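Local coordinates for protein HTLV-2 integrase catalytic core domain (Human T-cell leukemia virus 2, PDB 6QBT) that forms the catalytic core of the viral integrase, the RNase H-like domain that binds magnesium and, as in other retroviruses, joins viral DNA to host DNA, at residues N7-G12 / V30-G35; Y22-H27 / C41-T46. All blocks are in the same frame, centred on the assembly; numbering follows the deposited sequence.

Contact 1 of 2, residues N7-G12 / V30-G35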
loop_
_atom_site.group_PDB
_atom_site.type_symbol
_atom_site.label_atom_id
_atom_site.label_comp_id
_atom_site.label_asym_id
_atom_site.label_seq_id
_atom_site.Cartn_x
_atom_site.Cartn_y
_atom_site.Cartn_z
ATOM N N ASN A 7 12.584 -5.896 -13.204
ATOM C CA ASN A 7 13.562 -5.544 -12.176
ATOM C C ASN A 7 15.011 -5.904 -12.467
ATOM O O ASN A 7 15.863 -5.899 -11.561
ATOM C CB ASN A 7 13.105 -6.031 -10.800
ATOM C CG ASN A 7 11.865 -5.315 -10.316
ATOM O OD1 ASN A 7 11.576 -4.218 -10.759
ATOM N ND2 ASN A 7 11.101 -5.956 -9.438
ATOM N N HIS A 8 15.322 -6.131 -13.742
ATOM C CA HIS A 8 16.708 -6.288 -14.178
ATOM C C HIS A 8 17.341 -4.881 -14.284
ATOM O O HIS A 8 18.342 -4.606 -13.619
ATOM C CB HIS A 8 16.783 -7.127 -15.457
ATOM C CG HIS A 8 18.172 -7.328 -15.985
ATOM N ND1 HIS A 8 18.418 -7.922 -17.203
ATOM C CD2 HIS A 8 19.386 -6.982 -15.492
ATOM C CE1 HIS A 8 19.718 -7.941 -17.437
ATOM N NE2 HIS A 8 20.330 -7.374 -16.414
ATOM N N ILE A 9 16.745 -3.987 -15.074
ATOM C CA ILE A 9 17.324 -2.660 -15.320
ATOM C C ILE A 9 16.226 -1.600 -15.300
ATOM O O ILE A 9 15.256 -1.704 -16.047
ATOM C CB ILE A 9 18.016 -2.560 -16.706
ATOM C CG1 ILE A 9 19.109 -3.620 -16.874
ATOM C CG2 ILE A 9 18.555 -1.136 -16.934
ATOM C CD1 ILE A 9 19.773 -3.637 -18.245
ATOM N N TRP A 10 16.393 -0.603 -14.437
ATOM C CA TRP A 10 15.547 0.583 -14.403
ATOM C C TRP A 10 16.248 1.838 -14.944
ATOM O O TRP A 10 17.484 1.934 -14.904
ATOM C CB TRP A 10 15.169 0.895 -12.978
ATOM C CG TRP A 10 14.208 -0.018 -12.347
ATOM C CD1 TRP A 10 13.724 -1.191 -12.831
ATOM C CD2 TRP A 10 13.670 0.143 -11.068
ATOM N NE1 TRP A 10 12.894 -1.754 -11.936
ATOM C CE2 TRP A 10 12.835 -0.951 -10.831
ATOM C CE3 TRP A 10 13.788 1.133 -10.089
ATOM C CZ2 TRP A 10 12.101 -1.097 -9.640
ATOM C CZ3 TRP A 10 13.057 0.997 -8.903
ATOM C CH2 TRP A 10 12.232 -0.124 -8.689
ATOM N N GLN A 11 15.437 2.788 -15.424
ATOM C CA GLN A 11 15.899 4.143 -15.783
ATOM C C GLN A 11 15.259 5.121 -14.823
ATOM O O GLN A 11 14.083 4.972 -14.503
ATOM C CB GLN A 11 15.430 4.532 -17.174
ATOM C CG GLN A 11 15.809 3.577 -18.274
ATOM C CD GLN A 11 16.882 4.141 -19.125
ATOM O OE1 GLN A 11 17.901 4.641 -18.622
ATOM N NE2 GLN A 11 16.651 4.109 -20.425
ATOM N N GLY A 12 16.019 6.123 -14.389
ATOM C CA GLY A 12 15.530 7.133 -13.432
ATOM C C GLY A 12 16.004 8.512 -13.820
ATOM O O GLY A 12 17.126 8.663 -14.303
ATOM N N VAL A 30 11.467 3.939 -14.070
ATOM C CA VAL A 30 10.717 3.097 -14.993
ATOM C C VAL A 30 11.515 1.846 -15.355
ATOM O O VAL A 30 12.716 1.921 -15.634
ATOM C CB VAL A 30 10.196 3.914 -16.211
ATOM C CG1 VAL A 30 11.286 4.747 -16.795
ATOM C CG2 VAL A 30 9.547 3.024 -17.258
ATOM N N ASP A 31 10.837 0.696 -15.292
ATOM C CA ASP A 31 11.458 -0.553 -15.621
ATOM C C ASP A 31 11.580 -0.647 -17.132
ATOM O O ASP A 31 10.598 -0.436 -17.842
ATOM C CB ASP A 31 10.614 -1.686 -15.099
ATOM C CG ASP A 31 11.306 -3.001 -15.222
ATOM O OD1 ASP A 31 11.302 -3.581 -16.320
ATOM O OD2 ASP A 31 11.872 -3.437 -14.216
ATOM N N THR A 32 12.775 -0.973 -17.617
ATOM C CA THR A 32 13.060 -1.003 -19.059
ATOM C C THR A 32 12.444 -2.210 -19.757
ATOM O O THR A 32 12.421 -2.230 -20.967
ATOM C CB THR A 32 14.579 -1.032 -19.356
ATOM O OG1 THR A 32 15.175 -2.136 -18.672
ATOM C CG2 THR A 32 15.263 0.235 -18.901
ATOM N N PHE A 33 12.016 -3.226 -19.006
ATOM C CA PHE A 33 11.398 -4.409 -19.564
ATOM C C PHE A 33 9.862 -4.294 -19.548
ATOM O O PHE A 33 9.236 -4.464 -20.558
ATOM C CB PHE A 33 11.891 -5.693 -18.814
ATOM C CG PHE A 33 11.190 -6.939 -19.247
ATOM C CD1 PHE A 33 11.655 -7.680 -20.357
ATOM C CD2 PHE A 33 10.033 -7.364 -18.595
ATOM C CE1 PHE A 33 10.975 -8.815 -20.794
ATOM C CE2 PHE A 33 9.343 -8.498 -19.036
ATOM C CZ PHE A 33 9.815 -9.228 -20.135
ATOM N N SER A 34 9.256 -4.054 -18.388
ATOM C CA SER A 34 7.779 -3.991 -18.267
ATOM C C SER A 34 7.182 -2.633 -18.687
ATOM O O SER A 34 5.995 -2.544 -19.023
ATOM C CB SER A 34 7.369 -4.265 -16.827
ATOM O OG SER A 34 7.875 -3.254 -15.956
ATOM N N GLY A 35 8.008 -1.580 -18.629
ATOM C CA GLY A 35 7.534 -0.200 -18.714
ATOM C C GLY A 35 6.846 0.298 -17.451
ATOM O O GLY A 35 6.357 1.419 -17.446
HETATM O O HOH W 1 14.139 -4.736 -16.321
#
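Antiparallel strand pairing, continued by an aspartate-centred turn, joins 7-12 to 30-35 at the open end of the hairpin formed by strands 9-19 and 22-31 in the RNase H-like core. Gln11 and Val30 are the hydrogen-bonded pair: Gln11 N gives to Val30 O at 2.9 Å and Val30 N to Gln11 O at 2.8 Å. Beyond the non-hydrogen-bonded pair Trp10 and Asp31, Thr32 N approaches Ile9 O nearly along the C=O axis at 3.0 Å, while Thr32 OG1 stands above the carbonyl plane, 2.7 Å from Ile9 O. Thr32 CG2 meets Gln11 CG at 3.4 Å.

With Asp31 CG anti to the backbone N (chi1 -171°), Asp31 OD2 accepts from Asn7 N on its syn side at 2.8 Å and, weakly, from Trp10 NE1. Trp10 NE1 also gives to Asn7 OD1 (3.0 Å), nearly in the ring plane; Asn7 ND2 is hydrogen-bonded to Leu61 O. Asp31 OD1 takes Phe33 N, an Asx turn, and from the opposite face of its plane Ser34 N, which extends it to an Asx motif. Four N-H groups, one weakly bound, would probably stabilise the carboxylate's negative charge; those on OD1 shape the turn, and those on OD2 fasten it to 7-12.

Contact 2 of 2, residues Y22-H27 / C41-T46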
loop_
_atom_site.group_PDB
_atom_site.type_symbol
_atom_site.label_atom_id
_atom_site.label_comp_id
_atom_site.label_asym_id
_atom_site.label_seq_id
_atom_site.Cartn_x
_atom_site.Cartn_y
_atom_site.Cartn_z
ATOM N N TYR A 22 4.722 26.843 -8.161
ATOM C CA TYR A 22 5.821 26.075 -7.592
ATOM C C TYR A 22 6.242 24.993 -8.567
ATOM O O TYR A 22 5.383 24.266 -9.121
ATOM C CB TYR A 22 5.460 25.410 -6.257
ATOM C CG TYR A 22 6.697 24.854 -5.550
ATOM C CD1 TYR A 22 7.519 25.688 -4.747
ATOM C CD2 TYR A 22 7.066 23.520 -5.693
ATOM C CE1 TYR A 22 8.641 25.187 -4.099
ATOM C CE2 TYR A 22 8.193 23.016 -5.059
ATOM C CZ TYR A 22 8.967 23.852 -4.261
ATOM O OH TYR A 22 10.081 23.340 -3.666
ATOM N N LYS A 23 7.557 24.857 -8.735
ATOM C CA LYS A 23 8.114 23.858 -9.637
ATOM C C LYS A 23 8.446 22.602 -8.836
ATOM O O LYS A 23 9.454 22.536 -8.171
ATOM C CB LYS A 23 9.356 24.428 -10.344
ATOM C CG LYS A 23 9.983 23.511 -11.389
ATOM C CD LYS A 23 11.230 24.115 -12.022
ATOM C CE LYS A 23 10.870 25.318 -12.894
ATOM N NZ LYS A 23 12.070 25.915 -13.559
ATOM N N TYR A 24 7.594 21.601 -8.924
ATOM C CA TYR A 24 7.806 20.344 -8.200
ATOM C C TYR A 24 8.801 19.478 -8.958
ATOM O O TYR A 24 8.981 19.644 -10.184
ATOM C CB TYR A 24 6.491 19.582 -8.029
ATOM C CG TYR A 24 5.545 20.299 -7.115
ATOM C CD1 TYR A 24 4.762 21.361 -7.581
ATOM C CD2 TYR A 24 5.439 19.948 -5.770
ATOM C CE1 TYR A 24 3.894 22.032 -6.738
ATOM C CE2 TYR A 24 4.587 20.626 -4.923
ATOM C CZ TYR A 24 3.807 21.660 -5.407
ATOM O OH TYR A 24 2.948 22.346 -4.563
ATOM N N CYS A 25 9.437 18.571 -8.210
ATOM C CA CYS A 25 10.363 17.579 -8.735
ATOM C C CYS A 25 9.679 16.230 -8.723
ATOM O O CYS A 25 9.472 15.624 -7.669
ATOM C CB CYS A 25 11.612 17.514 -7.864
ATOM S SG CYS A 25 12.537 19.060 -7.883
ATOM N N LEU A 26 9.306 15.780 -9.903
ATOM C CA LEU A 26 8.797 14.449 -10.105
ATOM C C LEU A 26 10.010 13.525 -10.233
ATOM O O LEU A 26 10.786 13.633 -11.189
ATOM C CB LEU A 26 7.924 14.405 -11.362
ATOM C CG LEU A 26 6.461 14.847 -11.224
ATOM C CD1 LEU A 26 6.140 15.867 -10.140
ATOM C CD2 LEU A 26 6.053 15.412 -12.544
ATOM N N HIS A 27 10.197 12.665 -9.245
ATOM C CA HIS A 27 11.210 11.637 -9.310
ATOM C C HIS A 27 10.533 10.400 -9.931
ATOM O O HIS A 27 9.569 9.848 -9.354
ATOM C CB HIS A 27 11.689 11.274 -7.923
ATOM C CG HIS A 27 12.466 12.333 -7.232
ATOM N ND1 HIS A 27 11.885 13.488 -6.745
ATOM C CD2 HIS A 27 13.769 12.380 -6.863
ATOM C CE1 HIS A 27 12.811 14.220 -6.149
ATOM N NE2 HIS A 27 13.962 13.575 -6.209
ATOM N N CYS A 41 6.192 12.856 -6.150
ATOM C CA CYS A 41 6.183 14.293 -6.216
ATOM C C CYS A 41 6.897 14.816 -4.953
ATOM O O CYS A 41 6.512 14.510 -3.840
ATOM C CB CYS A 41 4.758 14.818 -6.317
ATOM S SG CYS A 41 4.687 16.614 -6.573
ATOM N N LYS A 42 7.964 15.566 -5.155
ATOM C CA LYS A 42 8.766 16.112 -4.091
ATOM C C LYS A 42 8.929 17.587 -4.385
ATOM O O LYS A 42 8.801 18.002 -5.532
ATOM C CB LYS A 42 10.160 15.453 -4.072
ATOM C CG LYS A 42 10.198 13.946 -3.869
ATOM C CD LYS A 42 9.692 13.567 -2.483
ATOM C CE LYS A 42 9.918 12.083 -2.207
ATOM N NZ LYS A 42 9.419 11.673 -0.858
ATOM N N LYS A 43 9.230 18.361 -3.349
ATOM C CA LYS A 43 9.520 19.780 -3.493
ATOM C C LYS A 43 10.968 20.037 -3.969
ATOM O O LYS A 43 11.292 21.122 -4.504
ATOM C CB LYS A 43 9.230 20.506 -2.169
ATOM C CG LYS A 43 7.746 20.594 -1.822
ATOM C CD LYS A 43 7.544 21.022 -0.371
ATOM C CE LYS A 43 6.072 21.235 -0.023
ATOM N NZ LYS A 43 5.399 22.292 -0.847
ATOM N N LYS A 44 11.822 19.035 -3.768
ATOM C CA LYS A 44 13.252 19.161 -3.964
ATOM C C LYS A 44 13.798 17.894 -4.572
ATOM O O LYS A 44 13.108 16.900 -4.636
ATOM C CB LYS A 44 13.949 19.355 -2.612
ATOM C CG LYS A 44 13.321 20.395 -1.683
ATOM C CD LYS A 44 14.186 20.594 -0.457
ATOM C CE LYS A 44 15.314 21.559 -0.792
ATOM N NZ LYS A 44 16.596 21.253 -0.104
ATOM N N GLU A 45 15.054 17.939 -4.989
ATOM C CA GLU A 45 15.759 16.778 -5.508
ATOM C C GLU A 45 17.149 16.578 -4.867
ATOM O O GLU A 45 18.080 16.202 -5.559
ATOM C CB GLU A 45 15.842 16.843 -7.034
ATOM C CG GLU A 45 16.529 18.058 -7.617
ATOM C CD GLU A 45 16.454 18.052 -9.137
ATOM O OE1 GLU A 45 16.847 17.043 -9.770
ATOM O OE2 GLU A 45 15.974 19.046 -9.711
ATOM N N THR A 46 17.262 16.767 -3.549
ATOM C CA THR A 46 18.491 16.442 -2.815
ATOM C C THR A 46 18.491 14.931 -2.514
ATOM O O THR A 46 17.521 14.227 -2.831
ATOM C CB THR A 46 18.642 17.279 -1.518
ATOM O OG1 THR A 46 17.767 16.781 -0.498
ATOM C CG2 THR A 46 18.327 18.757 -1.765
#
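Beside the magnesium site, the edge of the sheet pairs 22-27 with 41-46 where strand 37-42 ends and the chain leaves for helix 47-61. Cys25 and Lys42 form the hydrogen-bonded antiparallel pair, Lys42 N giving to Cys25 O and Cys25 N to Lys42 O, the latter at 2.8 Å. Next to it, Leu26 and Cys41 make a non-hydrogen-bonded pair.

On the face carrying Leu26 and Cys41, the thiol of Cys41 is the meeting point. With SG anti to the backbone N (chi1 -174°), Cys41 SG lies 3.5 Å from Tyr24 CD2 in an oblique sulfur-aromatic contact, and Leu26 CD1 touches the same sulfur at 3.9 Å. Leu128 and Ile132 of helix 128-142 pack on this side. The Tyr22 ring turns its edge to the Tyr24 face, Tyr22 CD2 standing 3.5 Å above the ring centre. Tyr22 OH then reaches past the end of the strand pairing to give a hydrogen bond to Lys43 O at 2.7 Å, with the side chain of Lys43 crossing the tyrosine at about a right angle.

The other face belongs to Cys25, His27 and Lys42. Lys42 CG lies 3.4 Å from His27 ND1, while Lys44 O sits in the imidazole plane, 3.1 Å from His27 CE1. His27 NE2, near Glu45 CA, is buried without a polar partner in the model. Cys25 SG packs by Glu45, whose OE2 is hydrogen-bonded to His16; Lys42 NZ reaches Ser52 of helix 47-61. The metal, bound by Asp13 and Asp70, lies about 5 Å from the Glu45 side chain. Thr46 takes the N-cap position of helix 47-61, completing the passage from edge strand to helix found in the RNase H-like fold of retroviral integrases.

From the N terminus, the chain passes through 7-12 into strand 9-19, turns, and enters strand 22-31 at 22-27. At the far end of that strand, 30-35 returns to 7-12, so contact 1 closes the first hairpin. The turn then leads into strand 37-42, whose end, with the loop after it, comes back to 22-27, so contact 2 closes the second. Their segments alternate along the sequence: the loops cross rather than nest. Strand 22-31, shared by both hairpins and lying between the other two strands, serves each contact with a different end, and the two centres lie about 21 Å apart on opposite sides of the chain's centre. Together they join three neighbouring strands, 9-19, 22-31 and 37-42.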